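Local coordinates for Non-structural protein 3 (PDB 6LN0) that probably cleaves the viral polyprotein through its papain-like protease domain, which is joined to a macro domain likely to bind ADP-ribose, at residues Ala192-Asp196 with Gln208-Val213; Asn267-Asn271 with Trp400-Gly404. One frame throughout, in Å; residues are numbered along the deposited sequence.

Contact 1. Residues Ala192-Asp196 with Gln208-Val213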
ATOM      1  N   ALA A 192       2.048   5.082  -6.494  1.00 65.35           N
ATOM      2  CA  ALA A 192       1.082   5.127  -5.409  1.00 63.81           C
ATOM      3  C   ALA A 192       1.666   4.631  -4.098  1.00 61.14           C
ATOM      4  O   ALA A 192       1.166   5.010  -3.040  1.00 62.60           O
ATOM      5  CB  ALA A 192      -0.146   4.306  -5.782  1.00 61.13           C
ATOM      6  N   ASN A 193       2.719   3.813  -4.148  1.00 59.00           N
ATOM      7  CA  ASN A 193       3.314   3.215  -2.965  1.00 56.61           C
ATOM      8  C   ASN A 193       2.285   2.373  -2.219  1.00 57.27           C
ATOM      9  O   ASN A 193       2.087   2.516  -1.017  1.00 51.85           O
ATOM     10  CB  ASN A 193       3.906   4.284  -2.050  1.00 61.01           C
ATOM     11  CG  ASN A 193       5.265   4.714  -2.478  1.00 63.14           C
ATOM     12  OD1 ASN A 193       6.119   3.881  -2.766  1.00 72.57           O
ATOM     13  ND2 ASN A 193       5.485   6.022  -2.529  1.00 62.63           N
ATOM     14  N   LEU A 194       1.604   1.503  -2.950  1.00 58.15           N
ATOM     15  CA  LEU A 194       0.582   0.683  -2.322  1.00 52.00           C
ATOM     16  C   LEU A 194       1.219  -0.232  -1.297  1.00 54.97           C
ATOM     17  O   LEU A 194       2.198  -0.921  -1.594  1.00 55.14           O
ATOM     18  CB  LEU A 194      -0.179  -0.123  -3.371  1.00 48.16           C
ATOM     19  CG  LEU A 194      -0.813   0.852  -4.352  1.00 50.50           C
ATOM     20  CD1 LEU A 194      -1.763   0.141  -5.277  1.00 50.13           C
ATOM     21  CD2 LEU A 194      -1.507   1.960  -3.562  1.00 48.88           C
ATOM     22  N   PHE A 195       0.656  -0.224  -0.084  1.00 52.82           N
ATOM     23  CA  PHE A 195       1.157  -0.996   1.044  1.00 53.51           C
ATOM     24  C   PHE A 195       0.088  -1.967   1.540  1.00 52.53           C
ATOM     25  O   PHE A 195      -1.052  -1.575   1.807  1.00 47.41           O
ATOM     26  CB  PHE A 195       1.619  -0.069   2.171  1.00 53.92           C
ATOM     27  CG  PHE A 195       2.457  -0.748   3.198  1.00 54.99           C
ATOM     28  CD1 PHE A 195       3.757  -1.124   2.912  1.00 58.96           C
ATOM     29  CD2 PHE A 195       1.947  -1.022   4.459  1.00 59.93           C
ATOM     30  CE1 PHE A 195       4.534  -1.761   3.867  1.00 60.29           C
ATOM     31  CE2 PHE A 195       2.724  -1.652   5.424  1.00 54.59           C
ATOM     32  CZ  PHE A 195       4.010  -2.027   5.123  1.00 58.19           C
ATOM     33  N   ASP A 196       0.486  -3.224   1.669  1.00 56.72           N
ATOM     34  CA  ASP A 196      -0.305  -4.399   2.000  1.00 55.69           C
ATOM     35  C   ASP A 196      -0.616  -4.538   3.487  1.00 63.95           C
ATOM     36  O   ASP A 196      -1.447  -5.373   3.861  1.00 59.63           O
ATOM     37  CB  ASP A 196       0.503  -5.618   1.550  1.00 63.45           C
ATOM     38  CG  ASP A 196      -0.305  -6.857   1.468  1.00 72.31           C
ATOM     39  OD1 ASP A 196      -1.450  -6.782   0.962  1.00 73.81           O
ATOM     40  OD2 ASP A 196       0.222  -7.913   1.889  1.00 77.74           O
ATOM     41  N   GLN A 208      -9.594  -4.931  -2.717  1.00 60.09           N
ATOM     42  CA  GLN A 208      -8.828  -4.843  -1.494  1.00 50.85           C
ATOM     43  C   GLN A 208      -8.328  -3.417  -1.291  1.00 53.35           C
ATOM     44  O   GLN A 208      -8.006  -2.704  -2.247  1.00 52.69           O
ATOM     45  CB  GLN A 208      -7.667  -5.834  -1.541  1.00 54.41           C
ATOM     46  CG  GLN A 208      -6.589  -5.626  -0.493  1.00 48.70           C
ATOM     47  CD  GLN A 208      -5.597  -6.772  -0.458  1.00 54.06           C
ATOM     48  OE1 GLN A 208      -5.882  -7.867  -0.956  1.00 57.29           O
ATOM     49  NE2 GLN A 208      -4.430  -6.537   0.150  1.00 54.97           N
ATOM     50  N   ILE A 209      -8.282  -2.996  -0.031  1.00 47.10           N
ATOM     51  CA  ILE A 209      -7.900  -1.639   0.316  1.00 46.44           C
ATOM     52  C   ILE A 209      -6.426  -1.623   0.679  1.00 48.19           C
ATOM     53  O   ILE A 209      -5.963  -2.461   1.461  1.00 51.39           O
ATOM     54  CB  ILE A 209      -8.750  -1.107   1.470  1.00 45.50           C
ATOM     55  CG1 ILE A 209     -10.231  -1.197   1.118  1.00 42.96           C
ATOM     56  CG2 ILE A 209      -8.342   0.300   1.799  1.00 46.41           C
ATOM     57  CD1 ILE A 209     -11.105  -0.668   2.237  1.00 39.76           C
ATOM     58  N   TYR A 210      -5.689  -0.675   0.116  1.00 43.06           N
ATOM     59  CA  TYR A 210      -4.256  -0.575   0.303  1.00 43.65           C
ATOM     60  C   TYR A 210      -3.936   0.775   0.922  1.00 44.09           C
ATOM     61  O   TYR A 210      -4.616   1.776   0.664  1.00 43.64           O
ATOM     62  CB  TYR A 210      -3.492  -0.736  -1.032  1.00 49.58           C
ATOM     63  CG  TYR A 210      -3.579  -2.115  -1.629  1.00 50.12           C
ATOM     64  CD1 TYR A 210      -2.670  -3.100  -1.268  1.00 47.65           C
ATOM     65  CD2 TYR A 210      -4.571  -2.436  -2.552  1.00 45.01           C
ATOM     66  CE1 TYR A 210      -2.747  -4.362  -1.801  1.00 49.48           C
ATOM     67  CE2 TYR A 210      -4.659  -3.692  -3.082  1.00 47.84           C
ATOM     68  CZ  TYR A 210      -3.739  -4.651  -2.714  1.00 54.80           C
ATOM     69  OH  TYR A 210      -3.816  -5.922  -3.243  1.00 57.17           O
ATOM     70  N   LEU A 211      -2.910   0.794   1.756  1.00 42.11           N
ATOM     71  CA  LEU A 211      -2.406   2.058   2.274  1.00 47.13           C
ATOM     72  C   LEU A 211      -1.585   2.723   1.172  1.00 50.99           C
ATOM     73  O   LEU A 211      -0.637   2.127   0.646  1.00 46.03           O
ATOM     74  CB  LEU A 211      -1.564   1.830   3.532  1.00 40.68           C
ATOM     75  CG  LEU A 211      -1.103   3.070   4.311  1.00 45.60           C
ATOM     76  CD1 LEU A 211      -2.289   3.872   4.864  1.00 45.90           C
ATOM     77  CD2 LEU A 211      -0.172   2.680   5.440  1.00 45.07           C
ATOM     78  N   GLU A 212      -1.972   3.932   0.796  1.00 52.28           N
ATOM     79  CA  GLU A 212      -1.181   4.750  -0.108  1.00 49.21           C
ATOM     80  C   GLU A 212      -0.149   5.481   0.727  1.00 45.43           C
ATOM     81  O   GLU A 212      -0.473   6.425   1.444  1.00 49.08           O
ATOM     82  CB  GLU A 212      -2.074   5.727  -0.853  1.00 53.49           C
ATOM     83  CG  GLU A 212      -1.320   6.874  -1.516  1.00 57.99           C
ATOM     84  CD  GLU A 212      -1.969   7.302  -2.824  1.00 62.69           C
ATOM     85  OE1 GLU A 212      -3.044   6.734  -3.151  1.00 51.91           O
ATOM     86  OE2 GLU A 212      -1.394   8.190  -3.518  1.00 69.57           O
ATOM     87  N   VAL A 213       1.093   5.040   0.668  1.00 50.44           N
ATOM     88  CA  VAL A 213       2.088   5.609   1.565  1.00 49.30           C
ATOM     89  C   VAL A 213       2.612   6.914   0.976  1.00 54.02           C
ATOM     90  O   VAL A 213       3.587   6.927   0.219  1.00 55.69           O
ATOM     91  CB  VAL A 213       3.204   4.592   1.850  1.00 51.31           C
ATOM     92  CG1 VAL A 213       4.302   5.205   2.730  1.00 49.23           C
ATOM     93  CG2 VAL A 213       2.603   3.353   2.504  1.00 47.73           C
TER
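Three backbone hydrogen bonds carry this short antiparallel ladder. Phe195 and Leu211 form a hydrogen-bonded pair and satisfy each other twice, Phe195 N giving to Leu211 O at 2.8 Å and Leu211 N to Phe195 O at 3.0 Å. The third rung lies two residues on, where Val213 N reaches Asn193 O at 3.2 Å in a nearly straight bond. Leu194 and Glu212 between them are a non-hydrogen-bonded pair, CA to CA 5.0 Å, so their backbone polar groups turn outward: Leu194 bonds Val201, and Glu212 bonds Thr173 of strand 168-173. Asn193 O and Leu211 O come within 3.2 Å of each other, two acceptors kept side by side because each faces its own amide; Leu211 O also receives a CA-H...O contact from Leu194 CA at 3.5 Å. The order is that expected of a ubiquitin-like beta-grasp unit, as in the Ubl domain preceding coronavirus papain-like proteases: helix 186-192 ends, Asn193 takes positive phi, and the chain enters edge strand 194-195 against 209-212. Beyond the ladder, at the Gln208 end, Gln208 NE2 makes a weak bond to Asp196 OD1 (3.1 Å), while Tyr210 OH is taken up by the Lys205 amide. On one face Phe195 CB packs on Leu211 CB (3.9 Å) and Val213 CG2 (3.6 Å), and its ring meets Phe200 edge-to-face and rests on helix 228-237. Leu194 points to the other face, its CB 4.1 Å from Tyr210 CB; Glu212 OE1, on that face too, is in a weak hydrogen bond with Thr172 OG1.

Contact 2. Residues Asn267-Asn271 with Trp400-Gly404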
ATOM      1  N   ASN A 267      -2.406   2.909  34.049  1.00 45.41           N
ATOM      2  CA  ASN A 267      -2.778   3.337  35.390  1.00 51.33           C
ATOM      3  C   ASN A 267      -1.556   3.568  36.272  1.00 47.72           C
ATOM      4  O   ASN A 267      -1.522   4.541  37.028  1.00 48.42           O
ATOM      5  CB  ASN A 267      -3.739   2.333  36.014  1.00 51.12           C
ATOM      6  CG  ASN A 267      -5.115   2.413  35.382  1.00 56.18           C
ATOM      7  OD1 ASN A 267      -5.455   3.425  34.734  1.00 55.38           O
ATOM      8  ND2 ASN A 267      -5.902   1.350  35.530  1.00 48.77           N
ATOM      9  N   LEU A 268      -0.544   2.700  36.191  1.00 46.51           N
ATOM     10  CA  LEU A 268       0.753   3.023  36.782  1.00 47.07           C
ATOM     11  C   LEU A 268       1.254   4.374  36.286  1.00 46.02           C
ATOM     12  O   LEU A 268       1.665   5.230  37.077  1.00 45.39           O
ATOM     13  CB  LEU A 268       1.767   1.931  36.454  1.00 42.97           C
ATOM     14  CG  LEU A 268       3.159   2.084  37.038  1.00 43.55           C
ATOM     15  CD1 LEU A 268       3.117   2.075  38.556  1.00 40.15           C
ATOM     16  CD2 LEU A 268       4.032   0.949  36.525  1.00 38.02           C
ATOM     17  N   PHE A 269       1.210   4.589  34.966  1.00 44.99           N
ATOM     18  CA  PHE A 269       1.763   5.819  34.411  1.00 45.31           C
ATOM     19  C   PHE A 269       1.056   7.034  34.991  1.00 46.87           C
ATOM     20  O   PHE A 269       1.701   8.024  35.351  1.00 47.20           O
ATOM     21  CB  PHE A 269       1.677   5.830  32.872  1.00 42.72           C
ATOM     22  CG  PHE A 269       2.263   7.071  32.270  1.00 42.43           C
ATOM     23  CD1 PHE A 269       1.487   8.203  32.082  1.00 43.66           C
ATOM     24  CD2 PHE A 269       3.613   7.140  31.988  1.00 42.05           C
ATOM     25  CE1 PHE A 269       2.043   9.365  31.597  1.00 44.01           C
ATOM     26  CE2 PHE A 269       4.178   8.305  31.501  1.00 44.01           C
ATOM     27  CZ  PHE A 269       3.390   9.410  31.288  1.00 46.10           C
ATOM     28  N   GLN A 270      -0.270   6.968  35.102  1.00 48.07           N
ATOM     29  CA  GLN A 270      -1.025   8.077  35.668  1.00 50.55           C
ATOM     30  C   GLN A 270      -0.589   8.412  37.090  1.00 53.34           C
ATOM     31  O   GLN A 270      -0.764   9.559  37.517  1.00 53.33           O
ATOM     32  CB  GLN A 270      -2.523   7.759  35.628  1.00 48.06           C
ATOM     33  CG  GLN A 270      -3.124   7.814  34.222  1.00 45.79           C
ATOM     34  CD  GLN A 270      -4.620   7.587  34.213  1.00 50.67           C
ATOM     35  OE1 GLN A 270      -5.400   8.531  34.354  1.00 54.16           O
ATOM     36  NE2 GLN A 270      -5.034   6.326  34.059  1.00 52.95           N
ATOM     37  N   ASN A 271      -0.013   7.455  37.825  1.00 47.67           N
ATOM     38  CA  ASN A 271       0.471   7.715  39.174  1.00 54.64           C
ATOM     39  C   ASN A 271       1.947   8.067  39.220  1.00 52.70           C
ATOM     40  O   ASN A 271       2.555   7.973  40.290  1.00 52.41           O
ATOM     41  CB  ASN A 271       0.190   6.521  40.091  1.00 55.44           C
ATOM     42  CG  ASN A 271      -1.240   6.523  40.603  1.00 58.88           C
ATOM     43  OD1 ASN A 271      -2.060   5.702  40.182  1.00 59.49           O
ATOM     44  ND2 ASN A 271      -1.560   7.480  41.469  1.00 54.53           N
ATOM     45  N   TRP A 400      -2.944  -5.966  36.860  1.00 51.44           N
ATOM     46  CA  TRP A 400      -3.793  -4.901  37.361  1.00 50.32           C
ATOM     47  C   TRP A 400      -2.933  -3.922  38.128  1.00 53.05           C
ATOM     48  O   TRP A 400      -1.904  -4.296  38.702  1.00 52.17           O
ATOM     49  CB  TRP A 400      -4.913  -5.447  38.261  1.00 59.27           C
ATOM     50  CG  TRP A 400      -4.412  -6.023  39.559  1.00 58.22           C
ATOM     51  CD1 TRP A 400      -4.190  -5.338  40.712  1.00 60.49           C
ATOM     52  CD2 TRP A 400      -4.062  -7.393  39.832  1.00 60.34           C
ATOM     53  NE1 TRP A 400      -3.727  -6.189  41.693  1.00 63.67           N
ATOM     54  CE2 TRP A 400      -3.642  -7.455  41.180  1.00 61.00           C
ATOM     55  CE3 TRP A 400      -4.074  -8.571  39.077  1.00 60.61           C
ATOM     56  CZ2 TRP A 400      -3.238  -8.644  41.785  1.00 63.60           C
ATOM     57  CZ3 TRP A 400      -3.662  -9.754  39.681  1.00 60.06           C
ATOM     58  CH2 TRP A 400      -3.256  -9.780  41.024  1.00 63.67           C
ATOM     59  N   TYR A 401      -3.373  -2.670  38.142  1.00 53.86           N
ATOM     60  CA  TYR A 401      -2.695  -1.654  38.926  1.00 55.28           C
ATOM     61  C   TYR A 401      -3.137  -1.736  40.382  1.00 63.27           C
ATOM     62  O   TYR A 401      -4.308  -1.984  40.685  1.00 66.63           O
ATOM     63  CB  TYR A 401      -2.996  -0.267  38.374  1.00 53.65           C
ATOM     64  CG  TYR A 401      -2.536   0.837  39.286  1.00 55.02           C
ATOM     65  CD1 TYR A 401      -1.208   0.917  39.693  1.00 53.79           C
ATOM     66  CD2 TYR A 401      -3.421   1.800  39.744  1.00 55.06           C
ATOM     67  CE1 TYR A 401      -0.781   1.926  40.534  1.00 56.60           C
ATOM     68  CE2 TYR A 401      -3.001   2.815  40.582  1.00 58.48           C
ATOM     69  CZ  TYR A 401      -1.679   2.874  40.975  1.00 57.31           C
ATOM     70  OH  TYR A 401      -1.256   3.883  41.813  1.00 62.62           O
ATOM     71  N   THR A 402      -2.192  -1.532  41.284  1.00 62.63           N
ATOM     72  CA  THR A 402      -2.499  -1.415  42.696  1.00 66.09           C
ATOM     73  C   THR A 402      -1.624  -0.319  43.275  1.00 66.05           C
ATOM     74  O   THR A 402      -0.402  -0.347  43.110  1.00 65.18           O
ATOM     75  CB  THR A 402      -2.276  -2.745  43.433  1.00 67.62           C
ATOM     76  OG1 THR A 402      -2.298  -2.520  44.845  1.00 72.36           O
ATOM     77  CG2 THR A 402      -0.944  -3.376  43.049  1.00 64.54           C
ATOM     78  N   ASN A 403      -2.251   0.671  43.898  1.00 72.20           N
ATOM     79  CA  ASN A 403      -1.513   1.557  44.775  1.00 71.12           C
ATOM     80  C   ASN A 403      -1.045   0.754  45.984  1.00 73.82           C
ATOM     81  O   ASN A 403      -1.533  -0.339  46.258  1.00 81.21           O
ATOM     82  CB  ASN A 403      -2.382   2.747  45.183  1.00 76.23           C
ATOM     83  CG  ASN A 403      -1.589   4.014  45.377  1.00 76.29           C
ATOM     84  OD1 ASN A 403      -0.631   4.051  46.159  1.00 74.62           O
ATOM     85  ND2 ASN A 403      -1.979   5.072  44.654  1.00 77.42           N
ATOM     86  N   GLY A 404      -0.084   1.291  46.710  1.00 69.48           N
ATOM     87  CA  GLY A 404       0.657   0.459  47.657  1.00 76.49           C
ATOM     88  C   GLY A 404      -0.186  -0.258  48.711  1.00 83.19           C
ATOM     89  O   GLY A 404       0.253  -1.258  49.288  1.00 85.26           O
TER
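Tyr401 lays one face of its ring over the backbone of the helix end at Asn267-Leu268: Asn267 C and Leu268 N lie over the ring, Leu268 N 4.0 Å from Tyr401 CD1. At the root of the side chain Tyr401 CB lies 3.6 Å from Asn267 CB, and Leu268 CD1 comes alongside at 4.4 Å from Tyr401 CE1. Chi1 near 169° (t) swings the phenol along the helix toward its C-terminal end, so that the hydroxyl arrives beside Asn271. There Tyr401 OH donates to Asn271 OD1 at 2.6 Å, a short distance but a weak bond by its geometry. Asn271 has already left the helix, yet its amide is held back by Leu268 O (N to O 2.9 Å) and weakly by Asn267 O (3.4 Å), which keeps its backbone in a last turn. Asn403 stands at the margin: its ND2 is 3.2 Å from Tyr401 OH at an angle too poor for a hydrogen bond, and its OD1 accepts from Gly404 N at 2.9 Å, just past the strand. The polar end of Asn267 looks elsewhere, its ND2 bonding His252 ND1. Tyr401 contributes nearly half of the 207 Å² buried between the segments, the largest share of any residue, consistent with the papain-like protease fold, in which a helical part packs against a beta sheet. Helix 260-270 is wedged between helix 313-322, which receives Leu268 and Phe269 on Ile317, and strand 250-253, whose Leu250 touches both Asn267 and Tyr401; strand 398-402 is the outermost of its sheet, paired with 391-395, whose Ile392 also packs on Leu268.

In the fold
Contact 1 closes before contact 2 opens, and they do not touch: their centres are 40 Å apart and their nearest atoms about 27 Å. The elongated chain puts contact 1 near its middle, its centre about 2 Å from the centre of the chain, and the centre of contact 2 about 39 Å from it. Contact 1 joins segments 12 residues apart at their closest ends within what is probably a ubiquitin-like unit; contact 2, counted likewise, spans 129 residues and brings the end of helix 260-270 against edge strand 398-402. In papain-like proteases the central helix carries the nucleophile, so helix 260-270 probably runs from the active site. The zinc ion on Cys334, Cys335, Cys360 and Cys363 belongs to neither contact.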